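Local coordinates for metallo-beta-lactamase domain-containing protein (Enterococcus faecalis, PDB 2AZ4) that binds two zinc ions in a metallo-beta-lactamase-type site and is probably a hydrolase, perhaps an RNA-binding exonuclease, at residues D389-I392 with A393-P397. Numbering follows the deposited sequence.
Sequences DKII and ALIEP
Ile391 and Ile395, one helical turn apart, meet through CG2 of Ile391 and CD1 of Ile395, 3.7 Å apart, their side chains side by side and pointing the same way. In Ile391, chi1 of -73° sets CG1 beside the backbone N and leaves CG2 anti to it, on the side of the carbonyl carbon and so toward the following turn. The second apolar contact closes the C-terminal end: Ile392 CG2 touches Pro397 CD at 3.8 Å, the side chain and the proline ring crossing at roughly a right angle. Pro397 CD also comes to 3.4 Å from Ile392 O. That oxygen already accepts Glu396 N at 2.8 Å, with an N-H...O angle of 160°. This is the last of four successive i+4 to i backbone bonds, beginning with Ala393 N to Asp389 O at 2.9 Å; the Ile395 N to Ile391 O bond is the most bent, at 149°. The helix ends at Ile395; Glu396 is the first residue to leave helical backbone angles, with a positive phi, and the CD side of the Pro397 ring comes against Ile392. Leu394 O accepts a hydrogen bond from Lys208 NZ, and Ile395 bonds through its backbone to His209, which ties this end to the chain following helix 197-207. Helix 385-395 packs with Ile391, Leu394 and Ile395 on helix 197-207, while Ile391, Ile392, Ile395 and Pro397 rest on strand 212-216 at Leu213 and Met215. Pro397 leads into strand 399-403, parallel to and beside 212-216.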
loop_
_atom_site.group_PDB
_atom_site.type_symbol
_atom_site.label_atom_id
_atom_site.label_comp_id
_atom_site.label_asym_id
_atom_site.label_seq_id
_atom_site.Cartn_x
_atom_site.Cartn_y
_atom_site.Cartn_z
ATOM N N ASP A 389 -10.314 -7.775 -15.588
ATOM C CA ASP A 389 -10.548 -8.142 -17.002
ATOM C C ASP A 389 -10.470 -6.956 -17.952
ATOM O O ASP A 389 -9.950 -7.084 -19.059
ATOM C CB ASP A 389 -11.904 -8.837 -17.171
ATOM C CG ASP A 389 -11.985 -10.164 -16.431
ATOM O OD1 ASP A 389 -10.957 -10.871 -16.343
ATOM O OD2 ASP A 389 -13.084 -10.506 -15.941
ATOM N N LYS A 390 -10.978 -5.791 -17.540
ATOM C CA LYS A 390 -10.892 -4.623 -18.405
ATOM C C LYS A 390 -9.445 -4.173 -18.585
ATOM O O LYS A 390 -9.064 -3.737 -19.665
ATOM C CB LYS A 390 -11.760 -3.465 -17.900
ATOM C CG LYS A 390 -13.232 -3.613 -18.212
ATOM C CD LYS A 390 -14.119 -2.805 -17.248
ATOM C CE LYS A 390 -15.587 -3.245 -17.413
ATOM N NZ LYS A 390 -16.568 -2.553 -16.496
ATOM N N ILE A 391 -8.640 -4.290 -17.533
ATOM C CA ILE A 391 -7.243 -3.854 -17.613
ATOM C C ILE A 391 -6.513 -4.741 -18.614
ATOM O O ILE A 391 -5.819 -4.243 -19.475
ATOM C CB ILE A 391 -6.553 -3.851 -16.224
ATOM C CG1 ILE A 391 -7.089 -2.669 -15.389
ATOM C CG2 ILE A 391 -5.025 -3.793 -16.371
ATOM C CD1 ILE A 391 -6.816 -2.757 -13.857
ATOM N N ILE A 392 -6.713 -6.048 -18.497
ATOM C CA ILE A 392 -6.120 -7.031 -19.428
ATOM C C ILE A 392 -6.591 -6.755 -20.856
ATOM O O ILE A 392 -5.783 -6.761 -21.782
ATOM C CB ILE A 392 -6.460 -8.476 -19.013
ATOM C CG1 ILE A 392 -5.848 -8.792 -17.635
ATOM C CG2 ILE A 392 -5.990 -9.509 -20.099
ATOM C CD1 ILE A 392 -6.499 -9.921 -16.898
ATOM N N ALA A 393 -7.886 -6.453 -21.014
ATOM C CA ALA A 393 -8.431 -6.080 -22.326
ATOM C C ALA A 393 -7.756 -4.839 -22.915
ATOM O O ALA A 393 -7.397 -4.837 -24.093
ATOM C CB ALA A 393 -9.958 -5.916 -22.267
ATOM N N LEU A 394 -7.555 -3.790 -22.110
ATOM C CA LEU A 394 -6.871 -2.592 -22.598
ATOM C C LEU A 394 -5.414 -2.822 -22.979
ATOM O O LEU A 394 -4.930 -2.237 -23.947
ATOM C CB LEU A 394 -6.994 -1.424 -21.605
ATOM C CG LEU A 394 -8.364 -0.761 -21.445
ATOM C CD1 LEU A 394 -8.430 -0.087 -20.087
ATOM C CD2 LEU A 394 -8.618 0.229 -22.562
ATOM N N ILE A 395 -4.720 -3.682 -22.242
ATOM C CA ILE A 395 -3.294 -3.928 -22.490
ATOM C C ILE A 395 -3.036 -4.972 -23.599
ATOM O O ILE A 395 -2.128 -4.800 -24.401
ATOM C CB ILE A 395 -2.576 -4.370 -21.184
ATOM C CG1 ILE A 395 -2.466 -3.194 -20.207
ATOM C CG2 ILE A 395 -1.213 -4.985 -21.469
ATOM C CD1 ILE A 395 -2.202 -3.624 -18.765
ATOM N N GLU A 396 -3.835 -6.038 -23.614
ATOM C CA GLU A 396 -3.683 -7.173 -24.555
ATOM C C GLU A 396 -2.277 -7.772 -24.411
ATOM O O GLU A 396 -1.446 -7.660 -25.323
ATOM C CB GLU A 396 -4.005 -6.775 -26.015
ATOM C CG GLU A 396 -5.379 -6.086 -26.239
ATOM C CD GLU A 396 -5.688 -5.877 -27.731
ATOM O OE1 GLU A 396 -5.650 -6.882 -28.470
ATOM O OE2 GLU A 396 -5.948 -4.719 -28.176
ATOM N N PRO A 397 -1.997 -8.374 -23.234
ATOM C CA PRO A 397 -0.672 -8.907 -22.962
ATOM C C PRO A 397 -0.435 -10.195 -23.770
ATOM O O PRO A 397 -1.351 -11.002 -23.929
ATOM C CB PRO A 397 -0.729 -9.217 -21.460
ATOM C CG PRO A 397 -2.156 -9.548 -21.209
ATOM C CD PRO A 397 -2.915 -8.594 -22.099
#